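Local coordinates for protein ribose-phosphate pyrophosphokinase (Sulfolobus solfataricus, PDB 4TWB) that makes phosphoribosyl diphosphate (PRPP) by transferring the pyrophosphoryl group of ATP to the 1-hydroxyl of ribose 5-phosphate, with magnesium as cofactor, at residues Asp217-Gly222 / Leu247-Gly252; Ala243-Leu248 / Ile266-Ile271; Gln54-Pro59 / Val86-Tyr91; Val123-Lys128 / His143-Ile148; Leu162-Gly167 / Gly223-Ala228. All blocks are in the same frame, centred on the assembly; numbering follows the deposited sequence.

Contact 1 (Asp217-Gly222 / Leu247-Gly252); sequences DIISTG and LLLVGG. With SO4 (sulfate ion), chain H.
The peptide carbonyl of Ser-220 is the flat group met across this contact, and Val-250 N approaches it from above, 36° out of the carbonyl plane. The N-H of Val-250 bonds Ser-220 O at 2.9 Å, while Leu-248 O lies against Ser-220 CA (3.3 Å) as a CA-H...O contact. Around this backbone pairing the side chains are apolar. Leu-248 CD1 meets Ile-218 CG2 at 3.8 Å, the two side chains slanting across each other. Leu-247 and Leu-249 run alongside Ile-219, Leu-247 CD2 on Ile-219 CB (3.7 Å) and Leu-249 CD2 on Ile-219 CG2 (3.8 Å). Ser-220 OG bonds Arg-93, which binds ATP. Residues 220-222 belong to the ribose 5-phosphate site, and here their N-H groups hold a sulfate: Ser-220 N reaches O3 at 2.8 Å, Gly-222 N the same oxygen at 3.1 Å. The chemistry is divided, with amide hydrogens offered to an anion, consistent with a substrate phosphate, and an apolar loop of leucines and Val-250 packed against the phosphate-site loop.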
# COMPACT_ATOMS: atom_id res chain seq x y z
N ASP A 217 10.72 13.54 -17.71
CA ASP A 217 9.51 13.48 -16.91
C ASP A 217 9.84 13.12 -15.46
O ASP A 217 9.36 13.76 -14.53
CB ASP A 217 8.46 12.53 -17.51
CG ASP A 217 8.88 11.07 -17.45
OD1 ASP A 217 10.08 10.79 -17.69
OD2 ASP A 217 8.00 10.20 -17.17
N ILE A 218 10.68 12.11 -15.29
CA ILE A 218 11.03 11.63 -13.96
C ILE A 218 12.55 11.55 -13.76
O ILE A 218 13.29 11.21 -14.69
CB ILE A 218 10.45 10.23 -13.73
CG1 ILE A 218 8.93 10.24 -13.89
CG2 ILE A 218 10.85 9.69 -12.36
CD1 ILE A 218 8.34 8.88 -13.95
N ILE A 219 13.01 11.85 -12.56
CA ILE A 219 14.40 11.57 -12.21
C ILE A 219 14.45 10.76 -10.91
O ILE A 219 14.11 11.26 -9.83
CB ILE A 219 15.24 12.86 -12.09
CG1 ILE A 219 15.40 13.51 -13.47
CG2 ILE A 219 16.60 12.57 -11.53
CD1 ILE A 219 16.10 14.85 -13.42
N SER A 220 14.85 9.50 -11.02
CA SER A 220 14.91 8.58 -9.88
C SER A 220 16.33 8.42 -9.37
O SER A 220 16.73 9.07 -8.41
CB SER A 220 14.36 7.21 -10.25
OG SER A 220 12.95 7.20 -10.26
N THR A 221 17.08 7.53 -10.02
CA THR A 221 18.46 7.30 -9.67
C THR A 221 19.30 8.45 -10.22
O THR A 221 20.25 8.90 -9.58
CB THR A 221 18.97 5.96 -10.25
OG1 THR A 221 19.00 6.03 -11.68
CG2 THR A 221 18.08 4.81 -9.84
N GLY A 222 18.92 8.92 -11.40
CA GLY A 222 19.60 10.01 -12.06
C GLY A 222 20.57 9.49 -13.11
O GLY A 222 21.41 10.23 -13.61
N LEU A 247 10.54 14.74 -9.31
CA LEU A 247 11.89 14.52 -8.78
C LEU A 247 11.91 13.50 -7.64
O LEU A 247 11.96 13.88 -6.47
CB LEU A 247 12.49 15.83 -8.29
CG LEU A 247 13.30 16.68 -9.26
CD1 LEU A 247 13.99 17.80 -8.51
CD2 LEU A 247 14.32 15.81 -9.97
N LEU A 248 11.88 12.21 -7.98
CA LEU A 248 11.94 11.14 -6.98
C LEU A 248 13.38 10.77 -6.68
O LEU A 248 13.81 9.65 -6.99
CB LEU A 248 11.23 9.88 -7.48
CG LEU A 248 9.92 9.99 -8.27
CD1 LEU A 248 9.63 8.67 -8.96
CD2 LEU A 248 8.78 10.39 -7.35
N LEU A 249 14.15 11.68 -6.10
CA LEU A 249 15.58 11.45 -5.98
C LEU A 249 15.88 10.31 -5.02
O LEU A 249 15.57 10.38 -3.84
CB LEU A 249 16.28 12.74 -5.56
CG LEU A 249 16.18 13.84 -6.61
CD1 LEU A 249 16.68 15.16 -6.04
CD2 LEU A 249 16.94 13.46 -7.87
N VAL A 250 16.52 9.28 -5.56
CA VAL A 250 16.68 8.02 -4.85
C VAL A 250 18.11 7.74 -4.39
O VAL A 250 18.99 7.46 -5.20
CB VAL A 250 16.17 6.85 -5.72
CG1 VAL A 250 16.86 5.56 -5.35
CG2 VAL A 250 14.67 6.72 -5.56
N GLY A 251 18.31 7.80 -3.08
CA GLY A 251 19.59 7.46 -2.48
C GLY A 251 20.71 8.40 -2.90
O GLY A 251 20.81 9.53 -2.41
N GLY A 252 21.57 7.93 -3.81
CA GLY A 252 22.67 8.74 -4.30
C GLY A 252 22.19 9.98 -5.04
O GLY A 252 22.50 11.11 -4.65
S SO4 H . 16.31 7.09 -13.77
O1 SO4 H . 17.60 6.77 -14.36
O2 SO4 H . 15.28 7.10 -14.81
O3 SO4 H . 16.38 8.42 -13.15
O4 SO4 H . 15.99 6.08 -12.76

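Contact 2 (Ala243-Leu248 / Ile266-Ile271)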
# COMPACT_ATOMS: atom_id res chain seq x y z
N ALA A 243 16.23 19.23 -15.09
CA ALA A 243 14.86 19.54 -14.74
C ALA A 243 13.94 18.35 -15.01
O ALA A 243 14.04 17.69 -16.03
CB ALA A 243 14.38 20.76 -15.51
N ALA A 244 13.04 18.08 -14.07
CA ALA A 244 12.01 17.08 -14.30
C ALA A 244 10.73 17.49 -13.59
O ALA A 244 10.76 18.25 -12.62
CB ALA A 244 12.47 15.73 -13.83
N ILE A 245 9.60 16.99 -14.06
CA ILE A 245 8.35 17.23 -13.36
C ILE A 245 8.33 16.49 -12.00
O ILE A 245 8.06 17.09 -10.95
CB ILE A 245 7.12 16.85 -14.23
CG1 ILE A 245 6.99 17.79 -15.43
CG2 ILE A 245 5.85 16.87 -13.42
CD1 ILE A 245 7.94 17.49 -16.59
N HIS A 246 8.66 15.20 -12.03
CA HIS A 246 8.69 14.37 -10.83
C HIS A 246 10.11 14.09 -10.38
O HIS A 246 10.81 13.28 -11.00
CB HIS A 246 7.94 13.06 -11.08
CG HIS A 246 6.60 13.24 -11.70
ND1 HIS A 246 5.56 13.87 -11.04
CD2 HIS A 246 6.12 12.90 -12.92
CE1 HIS A 246 4.50 13.90 -11.83
NE2 HIS A 246 4.81 13.32 -12.98
N LEU A 247 10.54 14.74 -9.31
CA LEU A 247 11.89 14.52 -8.78
C LEU A 247 11.91 13.50 -7.64
O LEU A 247 11.96 13.88 -6.47
CB LEU A 247 12.49 15.83 -8.29
CG LEU A 247 13.30 16.68 -9.26
CD1 LEU A 247 13.99 17.80 -8.51
CD2 LEU A 247 14.32 15.81 -9.97
N LEU A 248 11.88 12.21 -7.98
CA LEU A 248 11.94 11.14 -6.98
C LEU A 248 13.38 10.77 -6.68
O LEU A 248 13.81 9.65 -6.99
CB LEU A 248 11.23 9.88 -7.48
CG LEU A 248 9.92 9.99 -8.27
CD1 LEU A 248 9.63 8.67 -8.96
CD2 LEU A 248 8.78 10.39 -7.35
N ILE A 266 15.87 21.48 -11.06
CA ILE A 266 14.51 22.00 -11.13
C ILE A 266 13.48 20.89 -11.11
O ILE A 266 13.53 19.97 -11.93
CB ILE A 266 14.28 22.81 -12.40
CG1 ILE A 266 15.12 24.08 -12.38
CG2 ILE A 266 12.82 23.18 -12.51
CD1 ILE A 266 15.21 24.74 -13.74
N GLY A 267 12.56 20.98 -10.15
CA GLY A 267 11.46 20.05 -10.06
C GLY A 267 10.16 20.75 -9.70
O GLY A 267 10.09 21.98 -9.69
N THR A 268 9.13 19.96 -9.41
CA THR A 268 7.83 20.50 -9.04
C THR A 268 7.28 19.80 -7.80
O THR A 268 7.84 18.80 -7.33
CB THR A 268 6.79 20.32 -10.16
OG1 THR A 268 6.14 19.05 -10.03
CG2 THR A 268 7.43 20.39 -11.51
N ASN A 269 6.17 20.33 -7.30
CA ASN A 269 5.56 19.81 -6.10
C ASN A 269 4.51 18.72 -6.35
O ASN A 269 3.52 18.61 -5.62
CB ASN A 269 4.99 20.95 -5.24
CG ASN A 269 3.87 21.72 -5.94
OD1 ASN A 269 3.72 21.65 -7.16
ND2 ASN A 269 3.08 22.46 -5.16
N THR A 270 4.73 17.90 -7.37
CA THR A 270 3.96 16.67 -7.48
C THR A 270 4.55 15.70 -6.47
O THR A 270 3.92 14.74 -6.08
CB THR A 270 4.05 16.05 -8.88
OG1 THR A 270 5.42 15.75 -9.18
CG2 THR A 270 3.48 16.99 -9.93
N ILE A 271 5.78 15.99 -6.04
CA ILE A 271 6.52 15.18 -5.09
C ILE A 271 6.91 16.05 -3.89
O ILE A 271 6.84 17.28 -3.97
CB ILE A 271 7.83 14.66 -5.74
CG1 ILE A 271 7.50 13.86 -7.00
CG2 ILE A 271 8.61 13.79 -4.79
CD1 ILE A 271 6.43 12.88 -6.80
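In the phosphoribosyltransferase domain, neighbouring parallel strands 239-244 and 262-268 leave regular pairing at their C-terminal ends, and this buried contact follows them into an ST turn at Thr-268. The pairing itself is marked by Ala-244 N bonding Ile-266 O at 2.9 Å, with Ala-243 CB packed on Ile-266 CB. Beyond the strand corner, Ile-245 O becomes the acceptor for Thr-268: OG1 donates to it at 2.9 Å, tilted 27° from the carbonyl plane, and the backbone N adds a weak bond. The same OG1 accepts from Thr-270 N at 3.2 Å, closing the turn. Replacing Thr-268 by an alanine would probably leave Thr-270 N without its acceptor and Ile-245 O with weak bonds alone across this contact, letting the turn loosen. Leu-247 CD1 rests on Gly-267 CA at 3.7 Å, and the Leu-248 and Ile-271 side chains cross at about a right angle, Leu-248 CD2 against Ile-271 CD1. The His-246 ring has Ile-245 CG2 over the centre of one face, and His-246 NE2 bonds the carbonyls of Val-124 and Glu-125. At the ring's edge, ND1 shares a hydrogen bond of 2.6 Å with Thr-270 OG1.

Contact 3 (Gln54-Pro59 / Val86-Tyr91)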
# COMPACT_ATOMS: atom_id res chain seq x y z
N GLN A 54 -4.76 13.95 -3.88
CA GLN A 54 -3.94 12.90 -3.29
C GLN A 54 -2.81 12.56 -4.24
O GLN A 54 -3.05 11.99 -5.29
CB GLN A 54 -4.74 11.61 -3.07
CG GLN A 54 -5.07 11.30 -1.63
CD GLN A 54 -3.85 11.04 -0.78
OE1 GLN A 54 -3.41 11.91 -0.03
NE2 GLN A 54 -3.29 9.85 -0.88
N THR A 55 -1.58 12.90 -3.88
CA THR A 55 -0.47 12.46 -4.70
C THR A 55 -0.04 11.11 -4.17
O THR A 55 -0.36 10.76 -3.05
CB THR A 55 0.71 13.44 -4.66
OG1 THR A 55 1.58 13.17 -5.77
CG2 THR A 55 1.49 13.31 -3.38
N THR A 56 0.67 10.34 -4.98
CA THR A 56 1.06 9.00 -4.57
C THR A 56 2.57 8.79 -4.63
O THR A 56 3.03 7.69 -4.96
CB THR A 56 0.31 7.90 -5.37
OG1 THR A 56 0.67 7.97 -6.75
CG2 THR A 56 -1.19 8.08 -5.22
N ASP A 57 3.33 9.83 -4.29
CA ASP A 57 4.78 9.68 -4.08
C ASP A 57 5.09 8.78 -2.87
O ASP A 57 4.18 8.28 -2.22
CB ASP A 57 5.46 11.05 -3.93
CG ASP A 57 4.94 11.85 -2.75
OD1 ASP A 57 5.68 12.72 -2.25
OD2 ASP A 57 3.80 11.61 -2.31
N TYR A 58 6.37 8.58 -2.58
CA TYR A 58 6.76 7.69 -1.47
C TYR A 58 6.15 8.11 -0.13
O TYR A 58 6.26 9.27 0.26
CB TYR A 58 8.28 7.59 -1.34
CG TYR A 58 8.72 6.60 -0.28
CD1 TYR A 58 8.97 5.26 -0.60
CD2 TYR A 58 8.86 6.99 1.05
CE1 TYR A 58 9.36 4.36 0.36
CE2 TYR A 58 9.24 6.09 2.03
CZ TYR A 58 9.49 4.77 1.68
OH TYR A 58 9.87 3.86 2.66
N PRO A 59 5.52 7.16 0.58
CA PRO A 59 5.37 5.74 0.25
C PRO A 59 4.20 5.49 -0.70
O PRO A 59 3.05 5.77 -0.34
CB PRO A 59 5.07 5.09 1.61
CG PRO A 59 5.11 6.21 2.63
CD PRO A 59 4.91 7.47 1.89
N VAL A 86 -4.38 13.48 -8.77
CA VAL A 86 -3.21 12.79 -8.26
C VAL A 86 -2.01 13.25 -9.06
O VAL A 86 -1.78 12.79 -10.19
CB VAL A 86 -3.44 11.25 -8.22
CG1 VAL A 86 -4.73 10.89 -8.93
CG2 VAL A 86 -2.25 10.46 -8.76
N PRO A 87 -1.28 14.23 -8.51
CA PRO A 87 -0.15 14.89 -9.18
C PRO A 87 0.88 13.88 -9.70
O PRO A 87 1.19 13.88 -10.89
CB PRO A 87 0.44 15.79 -8.09
CG PRO A 87 -0.74 16.13 -7.24
CD PRO A 87 -1.61 14.89 -7.23
N TYR A 88 1.43 13.06 -8.82
CA TYR A 88 2.28 11.96 -9.27
C TYR A 88 1.54 10.63 -9.11
O TYR A 88 1.22 10.22 -8.00
CB TYR A 88 3.60 11.93 -8.50
CG TYR A 88 4.44 10.71 -8.83
CD1 TYR A 88 5.01 10.57 -10.09
CD2 TYR A 88 4.65 9.70 -7.90
CE1 TYR A 88 5.77 9.45 -10.41
CE2 TYR A 88 5.40 8.58 -8.20
CZ TYR A 88 5.97 8.46 -9.46
OH TYR A 88 6.72 7.35 -9.77
N LEU A 89 1.26 9.97 -10.23
CA LEU A 89 0.60 8.68 -10.20
C LEU A 89 1.65 7.56 -10.15
O LEU A 89 2.48 7.44 -11.04
CB LEU A 89 -0.28 8.52 -11.44
CG LEU A 89 -1.03 7.19 -11.54
CD1 LEU A 89 -1.80 6.91 -10.26
CD2 LEU A 89 -1.96 7.18 -12.73
N ALA A 90 1.62 6.75 -9.09
CA ALA A 90 2.61 5.69 -8.91
C ALA A 90 2.36 4.51 -9.85
O ALA A 90 1.28 4.35 -10.39
CB ALA A 90 2.67 5.23 -7.45
N TYR A 91 3.38 3.68 -10.04
CA TYR A 91 3.29 2.54 -10.94
C TYR A 91 3.07 2.95 -12.39
O TYR A 91 2.46 2.22 -13.17
CB TYR A 91 2.25 1.52 -10.42
CG TYR A 91 2.72 0.86 -9.14
CD1 TYR A 91 3.50 -0.30 -9.17
CD2 TYR A 91 2.43 1.42 -7.90
CE1 TYR A 91 3.97 -0.89 -8.00
CE2 TYR A 91 2.89 0.83 -6.71
CZ TYR A 91 3.66 -0.32 -6.78
OH TYR A 91 4.12 -0.90 -5.62
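Two loops at the C-terminal ends of parallel strands 49-53 and 81-86, neighbours in the sheet of the N-terminal domain, are bonded together here, largely through a pair of threonines. Thr-56 makes three bonds to the other loop. Its OG1, set between the backbone N and the carbonyl carbon (chi1 64°), donates to Tyr-88 O at 2.6 Å and accepts from Ala-90 N at 2.8 Å. Tyr-88 O also takes Thr-56 N, at 3.1 Å and in the carbonyl plane, so one residue supplies two donors to a single buried oxygen. An alanine in place of Thr-56 would probably cost Ala-90 N its acceptor and Tyr-88 O one of its two donors, giving the 88-90 loop more freedom to shift. Thr-55 OG1 accepts from Tyr-88 N at 3.1 Å and donates to Thr-270 O, which ties the pair of loops to the other domain. Pro-87 packs its ring on Thr-55, Pro-87 CD lying 3.8 Å from Thr-55 CB. The Tyr-88 ring turns an edge to Asp-57, Tyr-88 CD2 being 3.8 Å from Asp-57 CA; Ala-90 N lies above one face, displaced from the ring centre. Further on, Tyr-91 N bonds Glu-36 of the second subunit, a residue of an AMP pocket. The arrangement is as in the alpha/beta PRTase-like fold, where loops at the carboxyl ends of the parallel strands line the ligand site.

Contact 4 (Val123-Lys128 / His143-Ile148); sequences VVEPHK and HPYHQI. With AMP (adenosine monophosphate), chain G.
The Glu-125 side chain crosses those of His-143 and Tyr-145 at about a right angle, its carboxylate plane turned 59° from the His-143 ring. His-143 ND1 donates to OE2 of Glu-125, at the ring's edge near its plane, a His-carboxylate hydrogen bond; the modelled 2.4 Å is doubtfully short. Tyr-145 OH sits 2.9 Å from Glu-125 OE2 and 3.0 Å from Glu-125 OE1, weak contacts between which its single proton is not settled. A bend at chi2 (-59°) folds CD of Glu-125 back toward them. OE1 also forms a salt bridge with Arg-171, which probably helps keep the carboxylate ionised. Pro-144 CD touches Glu-125 CG at 3.8 Å, and Pro-144 CG touches Val-124 CG1 at 3.7 Å. His-143 CB lies over the centre of the Tyr-145 ring. Farther along, His-127 NE2 is 3.0 Å from O3P of AMP. The contact joins the end of strand 120-124 to the start of helix 145-155, with strand 138-142 alongside and helices 169-178 and 284-289 packed around it.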
# COMPACT_ATOMS: atom_id res chain seq x y z
N VAL A 123 -4.00 13.97 -13.84
CA VAL A 123 -2.61 13.58 -13.59
C VAL A 123 -1.62 14.55 -14.24
O VAL A 123 -1.87 15.06 -15.33
CB VAL A 123 -2.32 12.18 -14.16
CG1 VAL A 123 -0.94 11.74 -13.77
CG2 VAL A 123 -3.34 11.18 -13.64
N VAL A 124 -0.51 14.81 -13.56
CA VAL A 124 0.52 15.66 -14.12
C VAL A 124 1.64 14.79 -14.73
O VAL A 124 2.13 13.88 -14.08
CB VAL A 124 1.08 16.61 -13.06
CG1 VAL A 124 2.15 17.52 -13.66
CG2 VAL A 124 -0.03 17.43 -12.46
N GLU A 125 2.03 15.09 -15.97
CA GLU A 125 3.05 14.32 -16.68
C GLU A 125 3.03 12.83 -16.37
O GLU A 125 3.97 12.31 -15.75
CB GLU A 125 4.48 14.85 -16.46
CG GLU A 125 4.85 16.09 -17.22
CD GLU A 125 4.73 15.91 -18.72
OE1 GLU A 125 5.62 15.29 -19.34
OE2 GLU A 125 3.75 16.44 -19.27
N PRO A 126 1.99 12.15 -16.81
CA PRO A 126 1.99 10.68 -16.77
C PRO A 126 3.17 10.19 -17.60
O PRO A 126 3.38 10.72 -18.68
CB PRO A 126 0.68 10.32 -17.49
CG PRO A 126 0.41 11.54 -18.37
CD PRO A 126 0.79 12.68 -17.47
N HIS A 127 3.91 9.20 -17.11
CA HIS A 127 5.05 8.68 -17.86
C HIS A 127 4.77 8.37 -19.34
O HIS A 127 5.60 8.63 -20.20
CB HIS A 127 5.59 7.44 -17.17
CG HIS A 127 6.79 6.84 -17.85
ND1 HIS A 127 8.06 7.36 -17.71
CD2 HIS A 127 6.91 5.77 -18.68
CE1 HIS A 127 8.91 6.63 -18.40
NE2 HIS A 127 8.24 5.66 -19.00
N LYS A 128 3.61 7.81 -19.63
CA LYS A 128 3.20 7.65 -21.03
C LYS A 128 1.67 7.68 -21.13
O LYS A 128 0.99 6.77 -20.69
CB LYS A 128 3.78 6.36 -21.61
CG LYS A 128 3.71 6.30 -23.14
CD LYS A 128 4.07 4.91 -23.66
CE LYS A 128 3.57 4.70 -25.09
NZ LYS A 128 3.41 3.24 -25.40
N HIS A 143 0.15 19.05 -18.55
CA HIS A 143 1.56 19.23 -18.91
C HIS A 143 1.99 20.62 -18.49
O HIS A 143 1.65 21.60 -19.14
CB HIS A 143 1.75 19.07 -20.41
CG HIS A 143 1.26 17.76 -20.96
ND1 HIS A 143 1.96 16.58 -20.82
CD2 HIS A 143 0.14 17.45 -21.65
CE1 HIS A 143 1.29 15.60 -21.41
NE2 HIS A 143 0.19 16.10 -21.92
N PRO A 144 2.74 20.73 -17.39
CA PRO A 144 3.05 22.06 -16.86
C PRO A 144 4.21 22.74 -17.62
O PRO A 144 5.09 23.34 -16.99
CB PRO A 144 3.51 21.75 -15.42
CG PRO A 144 3.87 20.28 -15.42
CD PRO A 144 3.55 19.68 -16.75
N TYR A 145 4.21 22.62 -18.94
CA TYR A 145 5.33 23.10 -19.75
C TYR A 145 5.56 24.60 -19.64
O TYR A 145 6.70 25.03 -19.49
CB TYR A 145 5.20 22.64 -21.20
CG TYR A 145 5.16 21.12 -21.35
CD1 TYR A 145 5.61 20.29 -20.33
CD2 TYR A 145 4.69 20.53 -22.51
CE1 TYR A 145 5.58 18.91 -20.46
CE2 TYR A 145 4.65 19.14 -22.64
CZ TYR A 145 5.10 18.35 -21.61
OH TYR A 145 5.08 16.98 -21.74
N HIS A 146 4.50 25.39 -19.68
CA HIS A 146 4.67 26.84 -19.58
C HIS A 146 5.35 27.26 -18.29
O HIS A 146 6.17 28.18 -18.28
CB HIS A 146 3.35 27.61 -19.78
CG HIS A 146 3.42 29.05 -19.38
ND1 HIS A 146 3.72 30.07 -20.26
CD2 HIS A 146 3.22 29.65 -18.18
CE1 HIS A 146 3.71 31.22 -19.63
NE2 HIS A 146 3.40 31.00 -18.36
N GLN A 147 5.04 26.59 -17.18
CA GLN A 147 5.64 27.01 -15.92
C GLN A 147 7.12 26.65 -15.86
O GLN A 147 7.91 27.36 -15.24
CB GLN A 147 4.91 26.40 -14.74
CG GLN A 147 3.48 26.83 -14.58
CD GLN A 147 2.95 26.50 -13.21
OE1 GLN A 147 2.06 25.66 -13.06
NE2 GLN A 147 3.51 27.13 -12.19
N ILE A 148 7.49 25.55 -16.49
CA ILE A 148 8.89 25.17 -16.58
C ILE A 148 9.64 26.11 -17.51
O ILE A 148 10.74 26.54 -17.21
CB ILE A 148 9.02 23.72 -17.06
CG1 ILE A 148 8.52 22.77 -15.96
CG2 ILE A 148 10.46 23.39 -17.41
CD1 ILE A 148 8.38 21.36 -16.42
P AMP G . 11.36 3.42 -18.46
O1P AMP G . 11.75 4.19 -19.70
O2P AMP G . 12.11 3.81 -17.21
O3P AMP G . 9.86 3.26 -18.29
O5' AMP G . 11.85 1.92 -18.78
C5' AMP G . 10.95 0.83 -18.64
C4' AMP G . 11.55 -0.23 -17.72
O4' AMP G . 11.62 0.28 -16.38
C3' AMP G . 10.70 -1.49 -17.70
O3' AMP G . 11.48 -2.60 -18.16
C2' AMP G . 10.26 -1.66 -16.25
O2' AMP G . 10.36 -3.02 -15.79
C1' AMP G . 11.15 -0.70 -15.46
N9 AMP G . 10.42 -0.10 -14.30
C8 AMP G . 9.08 -0.16 -14.07
N7 AMP G . 8.74 0.48 -12.92
C5 AMP G . 9.89 0.94 -12.37
C6 AMP G . 10.26 1.69 -11.15
N6 AMP G . 9.31 2.09 -10.28
N1 AMP G . 11.58 1.98 -10.95
C2 AMP G . 12.53 1.60 -11.83
N3 AMP G . 12.27 0.91 -12.96
C4 AMP G . 10.99 0.55 -13.28

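Contact 5 (Leu162-Gly167 / Gly223-Ala228). With SO4 (sulfate ion), chain H.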
# COMPACT_ATOMS: atom_id res chain seq x y z
N LEU A 162 18.00 20.10 -23.84
CA LEU A 162 18.46 18.78 -24.26
C LEU A 162 17.60 17.69 -23.65
O LEU A 162 17.44 17.62 -22.44
CB LEU A 162 19.91 18.57 -23.81
CG LEU A 162 20.84 17.69 -24.64
CD1 LEU A 162 21.78 16.98 -23.69
CD2 LEU A 162 20.07 16.70 -25.47
N ALA A 163 17.05 16.83 -24.51
CA ALA A 163 16.25 15.68 -24.08
C ALA A 163 17.10 14.41 -24.09
O ALA A 163 17.72 14.09 -25.10
CB ALA A 163 15.05 15.52 -24.99
N PRO A 164 17.12 13.67 -22.97
CA PRO A 164 18.02 12.53 -22.77
C PRO A 164 17.78 11.37 -23.74
O PRO A 164 18.71 10.60 -23.98
CB PRO A 164 17.71 12.08 -21.34
CG PRO A 164 17.14 13.28 -20.69
CD PRO A 164 16.35 13.97 -21.76
N ASP A 165 16.58 11.26 -24.28
CA ASP A 165 16.26 10.22 -25.25
C ASP A 165 15.14 10.70 -26.16
O ASP A 165 14.60 11.78 -25.95
CB ASP A 165 15.88 8.88 -24.57
CG ASP A 165 14.92 9.05 -23.39
OD1 ASP A 165 13.80 9.57 -23.59
OD2 ASP A 165 15.29 8.64 -22.26
N ARG A 166 14.78 9.92 -27.18
CA ARG A 166 13.70 10.34 -28.06
C ARG A 166 12.36 10.43 -27.31
O ARG A 166 11.45 11.15 -27.72
CB ARG A 166 13.57 9.45 -29.29
CG ARG A 166 12.61 10.01 -30.33
CD ARG A 166 12.86 9.46 -31.73
NE ARG A 166 12.10 10.21 -32.73
CZ ARG A 166 12.62 11.12 -33.55
NH1 ARG A 166 13.91 11.41 -33.49
NH2 ARG A 166 11.85 11.75 -34.43
N GLY A 167 12.25 9.71 -26.20
CA GLY A 167 11.07 9.80 -25.37
C GLY A 167 10.81 11.23 -24.92
O GLY A 167 9.69 11.72 -25.00
N GLY A 223 20.45 8.21 -13.44
CA GLY A 223 21.35 7.57 -14.38
C GLY A 223 21.31 8.15 -15.78
O GLY A 223 22.36 8.38 -16.39
N THR A 224 20.11 8.38 -16.30
CA THR A 224 19.96 8.86 -17.67
C THR A 224 20.48 10.29 -17.75
O THR A 224 21.10 10.68 -18.73
CB THR A 224 18.49 8.83 -18.14
OG1 THR A 224 17.68 8.11 -17.20
CG2 THR A 224 18.38 8.17 -19.51
N ILE A 225 20.24 11.05 -16.69
CA ILE A 225 20.66 12.44 -16.61
C ILE A 225 22.17 12.57 -16.50
O ILE A 225 22.76 13.53 -17.00
CB ILE A 225 19.98 13.15 -15.41
CG1 ILE A 225 18.46 13.12 -15.56
CG2 ILE A 225 20.49 14.58 -15.25
CD1 ILE A 225 17.94 13.82 -16.81
N VAL A 226 22.80 11.59 -15.86
CA VAL A 226 24.26 11.61 -15.70
C VAL A 226 24.96 11.30 -17.02
O VAL A 226 25.90 11.99 -17.39
CB VAL A 226 24.75 10.64 -14.62
CG1 VAL A 226 26.22 10.34 -14.81
CG2 VAL A 226 24.49 11.22 -13.24
N GLN A 227 24.52 10.27 -17.71
CA GLN A 227 25.08 9.97 -19.03
C GLN A 227 24.89 11.13 -19.99
O GLN A 227 25.73 11.38 -20.84
CB GLN A 227 24.46 8.70 -19.63
CG GLN A 227 24.92 7.43 -18.94
CD GLN A 227 24.61 6.19 -19.77
OE1 GLN A 227 24.29 6.29 -20.95
NE2 GLN A 227 24.72 5.02 -19.14
N ALA A 228 23.77 11.84 -19.85
CA ALA A 228 23.50 12.98 -20.71
C ALA A 228 24.34 14.20 -20.34
O ALA A 228 24.69 14.99 -21.20
CB ALA A 228 22.03 13.33 -20.68
S SO4 H . 16.31 7.09 -13.77
O1 SO4 H . 17.60 6.77 -14.36
O2 SO4 H . 15.28 7.10 -14.81
O3 SO4 H . 16.38 8.42 -13.15
O4 SO4 H . 15.99 6.08 -12.76
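This is loose strand-to-helix packing, in which the end of strand 159-163 and the turn after it lean on the first turns of helix 223-233, within the phosphoribosyltransferase domain. No hydrogen bond crosses between the two segments; the contact is van der Waals packing, mostly of apolar groups. Pro-164 and Ile-225 run alongside each other in the same direction, with CG of the proline 4.0 Å from CD1 of the isoleucine. That methyl gets there through the bend at chi2 (-61°), since CB of Ile-225 itself points away from the strand. CB of Pro-164 also approaches Thr-224 CG2, at 4.4 Å. One step on, Asp-165 OD2 stands 4.2 Å from Thr-224 CG2, the two side chains meeting at a slant. Thr-224 therefore divides its branches: CG2 faces the strand end, while OG1 makes a weak bond of 3.1 Å to O1 of the sulfate, where Gly-223 N adds another weak one. Gly-223 and Thr-224 belong to the ribose 5-phosphate site, and Asp-165 is predicted to bind a magnesium ion, so a predicted metal ligand lies beside the helix start that meets the sulfate. Further into the strand, Leu-162 CD1 comes to 4.3 Å from Ala-228 O. Strand 211-216 runs next to 159-163, its Ile-214 touching Pro-164, Ile-225 and Ala-228, and helix 253-259 packs on the helix through Leu-257.

In the fold
Along the chain contact 3 closes first, then contact 4; contacts 5, 1 and 2 follow. Contacts 1 and 2 share Leu-247 and Leu-248, their centres 9 Å apart, and the small sheet of 218-219 and 246-247 joins them. Contact 5 crosses contact 1 in sequence and meets the same sulfate. Contact 2 belongs to the phosphoribosyltransferase domain but faces the N-terminal one: it touches contact 3 through Thr-270 and Thr-55, and contact 4 through His-246, their centres 12 and 10 Å away. Contacts 3 and 5 are farthest apart, about 23 Å between centres. The set thus spans the join of the two large sheets, bringing His-127 of the AMP pocket near the ribose 5-phosphate loop 220-224.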